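Local coordinates for protein flavohemoglobin (Malassezia yamatoensis, PDB 6O0A) that probably detoxifies nitric oxide by dioxygenation at its heme, fed with electrons through bound FAD, and is required for nitric oxide resistance, at residues H106-L111 / G205-I210; A163-N168 / I261-G266; V170-K175 / D195-T200. All blocks are in the same frame, centred on the assembly; numbering follows the deposited sequence.

In the fold
From the N terminus, the heme-binding helices come first, and 106-111 ends helix 96-108. The chain then runs through helix 137-163 into the linker 163-168 and on into strand 171-181, the first of the antiparallel FAD-domain sheet. Contact 3 closes the shortest loop, bringing 195-200 back onto 170-175. Next, 205-210 returns to 106-111 and closes contact 1; 261-266 then reaches 163-168 and closes contact 2. Contacts 1 and 2 therefore cross, and contact 3 falls within the loops of both. Contacts 1 and 2 join the heme domain and linker to neighbouring strands 207-213 and 258-262, while contact 3 fixes a loop of the FAD domain itself.

Contact 1. Residues H106-L111 / G205-I210; sequences HASLGL and GQYISI. With HEM (protoporphyrin IX containing Fe), chain C.
The Y207 ring presents its edge to S108: OG of S108 lies near the ring plane, 3.7 Å from Y207 CE1. The other flat group, the imidazole of H106, takes no part in the strand contact and serves the heme. L111 CD2 lies over one face of this ring, offset toward the rim, and porphyrin NB sits in plane at its edge. NE2 of H106 binds the heme iron at 2.2 Å, making H106 the proximal ligand, and its ND1 is hydrogen-bonded to E158, the His-Glu pairing familiar from flavohemoglobins.

Two serines carry the polar part of the contact. S209 OG donates to S108 OG across a short 2.5 Å. With chi1 at -175°, S108 OG is set opposite the backbone N, which carries the hydroxyl toward the strand. From there it gives its proton to a water at 2.6 Å, and that water donates in turn to Y207 O at 2.9 Å. The buried hydroxyl is thus tied to the strand both directly and through solvent. S209 OG has a second partner in Q223 NE2, so this group too is held from more than one direction.

L109 bridges the two surroundings. Its CD2 packs 3.9 Å from S209 OG, while CD1 touches CAD, the first carbon of a heme propionate, at 3.6 Å. Just beyond, G110 takes positive phi in a Schellman motif that ends the helix and turns L111 back over the heme.

The C-terminal end of helix 96-108 therefore rests on strand 207-213, with strand 219-225 beside L109 and helix 137-163 behind H106 and A107. Y207 also touches FAD, so this junction between the globin and the flavin domain has contacts with both cofactors.

Contact 2. Residues A163-N168 / I261-G266; sequences AQQANN and ISNPYG
Q165 and N263 mark the closest approach of the two backbones, with CA atoms 7.5 Å apart, so the irregular linker 163-168 meets 261-266 mainly through side chains. The N167 and N263 side chains come from opposite directions and exchange two hydrogen bonds between their amides. N263 ND2 gives to N167 OD1 at 2.9 Å, in the carbonyl plane and on a lone pair; N167 ND2 returns a bond to N263 OD1 at 3.0 Å, nearly straight at 169°. The amide planes are turned 30° against each other, which leaves the second donor tilted from the N263 carbonyl plane. CG of N167 sits between its backbone N and carbonyl carbon, and this brings the amide round to N263.

Q165 is bent at chi2 (-52°), folding its amide alongside N263 and over toward Y265. Its OE1 lies 3.2 Å from N263 CB and takes its hydrogen bond from T200 OG1. Q165 CD approaches Y265 OH to 3.2 Å, but the nearby NE2 makes no hydrogen bond to that hydroxyl because the angle is poor. NE2 instead donates to a water at 3.0 Å, which gives to P264 O at 2.7 Å, and NE2 also has L161 O, in the last turn of helix 137-163, as a partner.

The contact works without formal charges. N167 OD1 accepts from I169 N as well as from N263, while N167 ND2 has a second acceptor in A198 O; this set of donors and acceptors fixes which end of the amide is oxygen and which nitrogen. Q165 is held in the same manner by T200, L161 and water, so the amides of N167 and Q165 are each probably kept in one orientation where the heme-domain helix passes into the flavin domain.

Contact 3. Residues V170-K175 / D195-T200; sequences VRAKFK and DNTAMT
The carboxylate of D195 is gripped at both oxygens, chiefly by backbone groups, and it is what ties the loop 195-200 to K173. OD1 accepts from T197 N at 3.0 Å on its anti side and tilted out of the carboxylate plane, a bond from two residues further on that makes an Asx turn. A water donates to the same OD1 at 2.8 Å and gives its other hydrogen to K173 O, also at 2.8 Å. OD2 reaches across to K173 N at 3.0 Å; here the N-H points in from well above the carboxylate plane, 48° out of it, though the bond itself is fairly straight at 164°. With CG placed between the backbone N and the carbonyl carbon (chi1 63°), D195 can serve its own turn and the strand together. K173 is thus engaged at both its N-H and its carbonyl, while its amino group leads away to a long, weak ion pair with D260.

Beside this polar patch lies a small apolar one. A172 CB fits against the branch point of T197, 3.8 Å from T197 CB, and is also close to D195, so the methyl group is flanked by both loop residues. Further along, M199 and F174 cross at an oblique angle. M199 CG comes 4.1 Å from F174 CZ, and the sulfur SD stands at the ring edge, 5.4 Å from the centroid, in a Met-aromatic contact.

The loop leaves strand 186-193 and runs on toward strand 207-213, passing along strand 171-181 as it goes. F174 and M199 share P193 and R234 as neighbours, which brings strands 186-193 and 234-239 to this patch, whereas F174 also leans on I261 of strand 258-262, the partner on the other flank of strand 171-181.

Contact 1. Residues H106-L111 / G205-I210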
loop_
_atom_site.group_PDB
_atom_site.type_symbol
_atom_site.label_atom_id
_atom_site.label_comp_id
_atom_site.label_asym_id
_atom_site.label_seq_id
_atom_site.Cartn_x
_atom_site.Cartn_y
_atom_site.Cartn_z
ATOM N N HIS A 106 3.154 7.512 3.998
ATOM C CA HIS A 106 3.577 8.464 5.023
ATOM C C HIS A 106 2.454 9.409 5.413
ATOM O O HIS A 106 2.269 9.718 6.597
ATOM C CB HIS A 106 4.755 9.276 4.509
ATOM C CG HIS A 106 6.049 8.549 4.570
ATOM N ND1 HIS A 106 7.206 9.057 4.024
ATOM C CD2 HIS A 106 6.374 7.357 5.118
ATOM C CE1 HIS A 106 8.195 8.209 4.236
ATOM N NE2 HIS A 106 7.710 7.163 4.884
ATOM N N ALA A 107 1.743 9.937 4.421
ATOM C CA ALA A 107 0.643 10.855 4.698
ATOM C C ALA A 107 -0.467 10.154 5.469
ATOM O O ALA A 107 -1.013 10.713 6.428
ATOM C CB ALA A 107 0.112 11.450 3.391
ATOM N N SER A 108 -0.795 8.919 5.078
ATOM C CA SER A 108 -1.754 8.116 5.826
ATOM C C SER A 108 -1.384 8.037 7.297
ATOM O O SER A 108 -2.249 8.135 8.176
ATOM C CB SER A 108 -1.811 6.706 5.232
ATOM O OG SER A 108 -2.809 5.930 5.849
ATOM N N LEU A 109 -0.094 7.856 7.581
ATOM C CA LEU A 109 0.432 7.750 8.940
ATOM C C LEU A 109 0.703 9.109 9.581
ATOM O O LEU A 109 1.101 9.171 10.757
ATOM C CB LEU A 109 1.705 6.891 8.908
ATOM C CG LEU A 109 1.450 5.460 8.419
ATOM C CD1 LEU A 109 2.737 4.760 7.984
ATOM C CD2 LEU A 109 0.709 4.666 9.468
ATOM N N GLY A 110 0.489 10.199 8.849
ATOM C CA GLY A 110 0.616 11.527 9.425
ATOM C C GLY A 110 2.040 11.992 9.619
ATOM O O GLY A 110 2.290 12.857 10.463
ATOM N N LEU A 111 2.979 11.451 8.846
ATOM C CA LEU A 111 4.391 11.769 9.036
ATOM C C LEU A 111 4.673 13.250 8.827
ATOM O O LEU A 111 4.302 13.835 7.804
ATOM C CB LEU A 111 5.240 10.940 8.075
ATOM C CG LEU A 111 6.741 11.212 8.151
ATOM C CD1 LEU A 111 7.253 10.922 9.559
ATOM C CD2 LEU A 111 7.505 10.397 7.109
ATOM N N GLY A 205 -10.156 3.095 -4.905
ATOM C CA GLY A 205 -8.837 2.508 -4.795
ATOM C C GLY A 205 -8.045 3.008 -3.604
ATOM O O GLY A 205 -7.047 2.373 -3.224
ATOM N N GLN A 206 -8.457 4.113 -2.996
ATOM C CA GLN A 206 -7.672 4.609 -1.873
ATOM C C GLN A 206 -7.962 3.808 -0.609
ATOM O O GLN A 206 -8.940 3.057 -0.504
ATOM C CB GLN A 206 -7.935 6.097 -1.646
ATOM C CG GLN A 206 -7.392 6.984 -2.778
ATOM C CD GLN A 206 -7.443 8.454 -2.434
ATOM O OE1 GLN A 206 -8.450 8.949 -1.932
ATOM N NE2 GLN A 206 -6.348 9.160 -2.693
ATOM N N TYR A 207 -7.075 3.980 0.371
ATOM C CA TYR A 207 -7.130 3.279 1.638
ATOM C C TYR A 207 -7.080 4.288 2.774
ATOM O O TYR A 207 -6.749 5.459 2.577
ATOM C CB TYR A 207 -5.968 2.292 1.774
ATOM C CG TYR A 207 -4.596 2.943 1.662
ATOM C CD1 TYR A 207 -3.980 3.517 2.770
ATOM C CD2 TYR A 207 -3.913 2.972 0.455
ATOM C CE1 TYR A 207 -2.719 4.091 2.662
ATOM C CE2 TYR A 207 -2.669 3.541 0.349
ATOM C CZ TYR A 207 -2.079 4.103 1.456
ATOM O OH TYR A 207 -0.829 4.665 1.328
ATOM N N ILE A 208 -7.407 3.812 3.974
ATOM C CA ILE A 208 -7.209 4.581 5.192
ATOM C C ILE A 208 -6.332 3.750 6.115
ATOM O O ILE A 208 -6.239 2.529 5.990
ATOM C CB ILE A 208 -8.543 4.966 5.888
ATOM C CG1 ILE A 208 -9.523 3.786 5.978
ATOM C CG2 ILE A 208 -9.252 6.107 5.126
ATOM C CD1 ILE A 208 -9.199 2.713 7.001
ATOM N N SER A 209 -5.689 4.425 7.052
ATOM C CA SER A 209 -5.085 3.761 8.197
ATOM C C SER A 209 -6.052 3.862 9.371
ATOM O O SER A 209 -6.537 4.957 9.684
ATOM C CB SER A 209 -3.734 4.389 8.572
ATOM O OG SER A 209 -2.727 4.129 7.602
ATOM N N ILE A 210 -6.359 2.724 9.982
ATOM C CA ILE A 210 -7.197 2.666 11.171
ATOM C C ILE A 210 -6.319 2.231 12.340
ATOM O O ILE A 210 -5.393 1.422 12.171
ATOM C CB ILE A 210 -8.407 1.728 10.966
ATOM C CG1 ILE A 210 -9.348 1.813 12.168
ATOM C CG2 ILE A 210 -7.964 0.301 10.700
ATOM C CD1 ILE A 210 -10.741 1.328 11.867
HETATM C CHA HEM C . 7.104 2.948 5.381
HETATM C CHB HEM C . 10.945 4.844 3.046
HETATM C CHC HEM C . 11.286 8.303 6.432
HETATM C CHD HEM C . 7.908 6.027 9.067
HETATM C C1A HEM C . 8.097 3.174 4.444
HETATM C C2A HEM C . 8.331 2.399 3.244
HETATM C C3A HEM C . 9.381 2.924 2.601
HETATM C C4A HEM C . 9.871 4.044 3.379
HETATM C CMA HEM C . 10.000 2.432 1.277
HETATM C CAA HEM C . 7.477 1.198 2.786
HETATM C CBA HEM C . 6.364 1.803 1.935
HETATM C CGA HEM C . 5.407 0.722 1.495
HETATM O O1A HEM C . 4.940 -0.060 2.360
HETATM O O2A HEM C . 5.106 0.642 0.280
HETATM C C1B HEM C . 11.372 5.953 3.749
HETATM C C2B HEM C . 12.476 6.823 3.387
HETATM C C3B HEM C . 12.584 7.774 4.335
HETATM C C4B HEM C . 11.534 7.544 5.310
HETATM C CMB HEM C . 13.344 6.603 2.132
HETATM C CAB HEM C . 13.582 8.955 4.433
HETATM C CBB HEM C . 14.338 9.405 3.418
HETATM C C1C HEM C . 10.426 7.957 7.454
HETATM C C2C HEM C . 10.303 8.653 8.709
HETATM C C3C HEM C . 9.366 8.032 9.449
HETATM C C4C HEM C . 8.884 6.910 8.674
HETATM C CMC HEM C . 11.126 9.916 9.050
HETATM C CAC HEM C . 8.860 8.334 10.885
HETATM C CBC HEM C . 9.634 8.925 11.816
HETATM C C1D HEM C . 7.406 5.008 8.285
HETATM C C2D HEM C . 6.362 4.092 8.705
HETATM C C3D HEM C . 6.140 3.237 7.709
HETATM C C4D HEM C . 7.025 3.577 6.607
HETATM C CMD HEM C . 5.670 4.127 10.088
HETATM C CAD HEM C . 5.112 2.085 7.730
HETATM C CBD HEM C . 5.882 0.771 7.824
HETATM C CGD HEM C . 6.323 0.484 9.242
HETATM O O1D HEM C . 5.485 0.579 10.180
HETATM O O2D HEM C . 7.520 0.134 9.438
HETATM N NA HEM C . 9.059 4.172 4.493
HETATM N NB HEM C . 10.826 6.422 4.923
HETATM N NC HEM C . 9.540 6.896 7.454
HETATM N ND HEM C . 7.779 4.675 6.998
HETATM FE FE HEM C . 9.130 5.709 5.830
HETATM O O HOH W 1 -4.694 6.686 4.211
#

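Contact 2. Residues A163-N168 / I261-G266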
loop_
_atom_site.group_PDB
_atom_site.type_symbol
_atom_site.label_atom_id
_atom_site.label_comp_id
_atom_site.label_asym_id
_atom_site.label_seq_id
_atom_site.Cartn_x
_atom_site.Cartn_y
_atom_site.Cartn_z
ATOM N N ALA A 163 -2.145 19.213 1.716
ATOM C CA ALA A 163 -2.881 20.391 1.273
ATOM C C ALA A 163 -4.197 20.034 0.603
ATOM O O ALA A 163 -5.068 20.900 0.488
ATOM C CB ALA A 163 -2.032 21.236 0.321
ATOM N N GLN A 164 -4.368 18.786 0.167
ATOM C CA GLN A 164 -5.609 18.382 -0.483
ATOM C C GLN A 164 -6.713 18.014 0.503
ATOM O O GLN A 164 -7.855 17.795 0.076
ATOM C CB GLN A 164 -5.351 17.192 -1.411
ATOM C CG GLN A 164 -4.366 17.469 -2.536
ATOM C CD GLN A 164 -4.194 16.274 -3.454
ATOM O OE1 GLN A 164 -3.465 15.333 -3.140
ATOM N NE2 GLN A 164 -4.875 16.301 -4.593
ATOM N N GLN A 165 -6.416 17.950 1.799
ATOM C CA GLN A 165 -7.377 17.415 2.752
ATOM C C GLN A 165 -8.420 18.457 3.157
ATOM O O GLN A 165 -8.187 19.669 3.127
ATOM C CB GLN A 165 -6.671 16.915 4.008
ATOM C CG GLN A 165 -5.629 15.874 3.703
ATOM C CD GLN A 165 -6.203 14.765 2.865
ATOM O OE1 GLN A 165 -7.192 14.134 3.245
ATOM N NE2 GLN A 165 -5.608 14.535 1.702
ATOM N N ALA A 166 -9.569 17.947 3.594
ATOM C CA ALA A 166 -10.678 18.757 4.078
ATOM C C ALA A 166 -10.530 19.141 5.543
ATOM O O ALA A 166 -11.424 19.791 6.092
ATOM C CB ALA A 166 -11.997 17.996 3.878
ATOM N N ASN A 167 -9.430 18.752 6.184
ATOM C CA ASN A 167 -9.226 19.007 7.599
ATOM C C ASN A 167 -7.736 19.222 7.822
ATOM O O ASN A 167 -6.927 19.078 6.903
ATOM C CB ASN A 167 -9.743 17.850 8.447
ATOM C CG ASN A 167 -9.085 16.542 8.080
ATOM O OD1 ASN A 167 -7.863 16.408 8.187
ATOM N ND2 ASN A 167 -9.884 15.569 7.636
ATOM N N ASN A 168 -7.376 19.568 9.061
ATOM C CA ASN A 168 -5.993 19.861 9.410
ATOM C C ASN A 168 -5.441 18.861 10.424
ATOM O O ASN A 168 -4.548 19.196 11.206
ATOM C CB ASN A 168 -5.870 21.285 9.950
ATOM C CG ASN A 168 -6.624 21.478 11.248
ATOM O OD1 ASN A 168 -7.453 20.651 11.632
ATOM N ND2 ASN A 168 -6.328 22.576 11.946
ATOM N N ILE A 261 -9.284 7.037 12.628
ATOM C CA ILE A 261 -9.082 6.727 11.211
ATOM C C ILE A 261 -8.375 7.900 10.549
ATOM O O ILE A 261 -8.732 9.065 10.776
ATOM C CB ILE A 261 -10.406 6.430 10.482
ATOM C CG1 ILE A 261 -11.146 5.291 11.190
ATOM C CG2 ILE A 261 -10.125 6.071 9.007
ATOM C CD1 ILE A 261 -12.386 4.761 10.451
ATOM N N SER A 262 -7.380 7.590 9.718
ATOM C CA SER A 262 -6.611 8.612 9.028
ATOM C C SER A 262 -7.426 9.221 7.887
ATOM O O SER A 262 -8.551 8.809 7.584
ATOM C CB SER A 262 -5.323 8.022 8.461
ATOM O OG SER A 262 -5.617 7.230 7.303
ATOM N N ASN A 263 -6.818 10.199 7.234
ATOM C CA ASN A 263 -7.336 10.695 5.980
ATOM C C ASN A 263 -7.043 9.681 4.876
ATOM O O ASN A 263 -6.152 8.842 5.013
ATOM C CB ASN A 263 -6.719 12.062 5.692
ATOM C CG ASN A 263 -7.273 13.139 6.618
ATOM O OD1 ASN A 263 -8.424 13.045 7.071
ATOM N ND2 ASN A 263 -6.471 14.158 6.905
ATOM N N PRO A 264 -7.814 9.711 3.786
ATOM C CA PRO A 264 -7.652 8.698 2.738
ATOM C C PRO A 264 -6.526 9.057 1.775
ATOM O O PRO A 264 -6.335 10.222 1.416
ATOM C CB PRO A 264 -9.010 8.721 2.029
ATOM C CG PRO A 264 -9.420 10.177 2.114
ATOM C CD PRO A 264 -8.904 10.658 3.476
ATOM N N TYR A 265 -5.784 8.031 1.349
ATOM C CA TYR A 265 -4.624 8.220 0.487
ATOM C C TYR A 265 -4.466 7.003 -0.420
ATOM O O TYR A 265 -5.170 6.001 -0.287
ATOM C CB TYR A 265 -3.353 8.473 1.323
ATOM C CG TYR A 265 -3.352 9.834 1.986
ATOM C CD1 TYR A 265 -3.195 10.991 1.232
ATOM C CD2 TYR A 265 -3.522 9.964 3.362
ATOM C CE1 TYR A 265 -3.211 12.246 1.819
ATOM C CE2 TYR A 265 -3.531 11.219 3.966
ATOM C CZ TYR A 265 -3.378 12.356 3.185
ATOM O OH TYR A 265 -3.387 13.605 3.758
ATOM N N GLY A 266 -3.520 7.103 -1.345
ATOM C CA GLY A 266 -3.168 5.985 -2.189
ATOM C C GLY A 266 -3.168 6.444 -3.624
ATOM O O GLY A 266 -4.008 7.262 -4.008
HETATM O O HOH W 2 -6.538 12.421 -0.200
#

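Contact 3. Residues V170-K175 / D195-T200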
loop_
_atom_site.group_PDB
_atom_site.type_symbol
_atom_site.label_atom_id
_atom_site.label_comp_id
_atom_site.label_asym_id
_atom_site.label_seq_id
_atom_site.Cartn_x
_atom_site.Cartn_y
_atom_site.Cartn_z
ATOM N N VAL A 170 -4.316 14.508 11.272
ATOM C CA VAL A 170 -3.831 13.301 10.609
ATOM C C VAL A 170 -4.699 12.084 10.894
ATOM O O VAL A 170 -4.647 11.119 10.116
ATOM C CB VAL A 170 -2.351 13.000 10.932
ATOM C CG1 VAL A 170 -1.459 14.119 10.372
ATOM C CG2 VAL A 170 -2.130 12.826 12.414
ATOM N N ARG A 171 -5.485 12.091 11.968
ATOM C CA ARG A 171 -6.492 11.065 12.185
ATOM C C ARG A 171 -7.577 11.640 13.085
ATOM O O ARG A 171 -7.349 12.603 13.830
ATOM C CB ARG A 171 -5.888 9.790 12.785
ATOM C CG ARG A 171 -5.019 10.008 14.007
ATOM C CD ARG A 171 -4.338 8.698 14.371
ATOM N NE ARG A 171 -3.427 8.815 15.500
ATOM C CZ ARG A 171 -2.118 9.025 15.379
ATOM N NH1 ARG A 171 -1.360 9.105 16.459
ATOM N NH2 ARG A 171 -1.572 9.154 14.178
ATOM N N ALA A 172 -8.770 11.051 12.987
ATOM C CA ALA A 172 -9.935 11.554 13.704
ATOM C C ALA A 172 -10.752 10.377 14.214
ATOM O O ALA A 172 -10.643 9.260 13.711
ATOM C CB ALA A 172 -10.800 12.466 12.819
ATOM N N LYS A 173 -11.596 10.644 15.212
ATOM C CA LYS A 173 -12.325 9.576 15.889
ATOM C C LYS A 173 -13.546 9.153 15.081
ATOM O O LYS A 173 -14.314 10.004 14.616
ATOM C CB LYS A 173 -12.755 10.032 17.285
ATOM C CG LYS A 173 -13.017 8.890 18.257
ATOM C CD LYS A 173 -11.737 8.139 18.619
ATOM C CE LYS A 173 -10.930 8.860 19.685
ATOM N NZ LYS A 173 -9.767 8.039 20.133
ATOM N N PHE A 174 -13.714 7.841 14.912
ATOM C CA PHE A 174 -14.870 7.259 14.247
ATOM C C PHE A 174 -15.535 6.234 15.154
ATOM O O PHE A 174 -14.887 5.625 16.011
ATOM C CB PHE A 174 -14.483 6.582 12.916
ATOM C CG PHE A 174 -14.321 7.545 11.773
ATOM C CD1 PHE A 174 -13.245 8.420 11.733
ATOM C CD2 PHE A 174 -15.246 7.577 10.738
ATOM C CE1 PHE A 174 -13.090 9.320 10.684
ATOM C CE2 PHE A 174 -15.102 8.478 9.678
ATOM C CZ PHE A 174 -14.014 9.347 9.652
ATOM N N LYS A 175 -16.830 6.038 14.942
ATOM C CA LYS A 175 -17.605 5.045 15.666
ATOM C C LYS A 175 -17.978 3.903 14.723
ATOM O O LYS A 175 -18.356 4.128 13.566
ATOM C CB LYS A 175 -18.861 5.686 16.271
ATOM C CG LYS A 175 -19.842 4.711 16.915
ATOM C CD LYS A 175 -21.262 5.267 16.858
ATOM C CE LYS A 175 -21.827 5.529 18.235
ATOM N NZ LYS A 175 -23.262 5.946 18.165
ATOM N N ASP A 195 -16.380 12.632 15.928
ATOM C CA ASP A 195 -16.106 14.006 16.298
ATOM C C ASP A 195 -16.511 14.871 15.106
ATOM O O ASP A 195 -17.142 14.389 14.162
ATOM C CB ASP A 195 -14.656 14.169 16.795
ATOM C CG ASP A 195 -13.604 13.848 15.750
ATOM O OD1 ASP A 195 -13.836 14.119 14.554
ATOM O OD2 ASP A 195 -12.520 13.335 16.139
ATOM N N ASN A 196 -16.169 16.153 15.141
ATOM C CA ASN A 196 -16.674 17.075 14.132
ATOM C C ASN A 196 -15.686 17.330 13.000
ATOM O O ASN A 196 -15.888 18.266 12.223
ATOM C CB ASN A 196 -17.097 18.380 14.797
ATOM C CG ASN A 196 -18.290 18.188 15.707
ATOM O OD1 ASN A 196 -19.100 17.271 15.499
ATOM N ND2 ASN A 196 -18.412 19.040 16.721
ATOM N N THR A 197 -14.653 16.506 12.867
ATOM C CA THR A 197 -13.673 16.685 11.798
ATOM C C THR A 197 -14.299 16.398 10.435
ATOM O O THR A 197 -14.914 15.351 10.240
ATOM C CB THR A 197 -12.473 15.757 12.024
ATOM O OG1 THR A 197 -11.752 16.176 13.192
ATOM C CG2 THR A 197 -11.542 15.781 10.829
ATOM N N ALA A 198 -14.134 17.328 9.492
ATOM C CA ALA A 198 -14.664 17.125 8.146
ATOM C C ALA A 198 -13.906 16.006 7.436
ATOM O O ALA A 198 -12.686 15.886 7.567
ATOM C CB ALA A 198 -14.570 18.423 7.339
ATOM N N MET A 199 -14.636 15.181 6.672
ATOM C CA MET A 199 -14.045 14.071 5.937
ATOM C C MET A 199 -13.562 14.529 4.564
ATOM O O MET A 199 -14.285 15.228 3.843
ATOM C CB MET A 199 -15.054 12.931 5.762
ATOM C CG MET A 199 -15.416 12.221 7.063
ATOM S SD MET A 199 -16.793 11.084 6.818
ATOM C CE MET A 199 -16.106 9.978 5.583
ATOM N N THR A 200 -12.342 14.125 4.213
ATOM C CA THR A 200 -11.871 14.267 2.840
ATOM C C THR A 200 -12.556 13.219 1.972
ATOM O O THR A 200 -12.601 12.046 2.361
ATOM C CB THR A 200 -10.357 14.067 2.778
ATOM O OG1 THR A 200 -9.720 15.033 3.619
ATOM C CG2 THR A 200 -9.857 14.257 1.357
HETATM O O HOH W 3 -14.323 12.063 12.752
#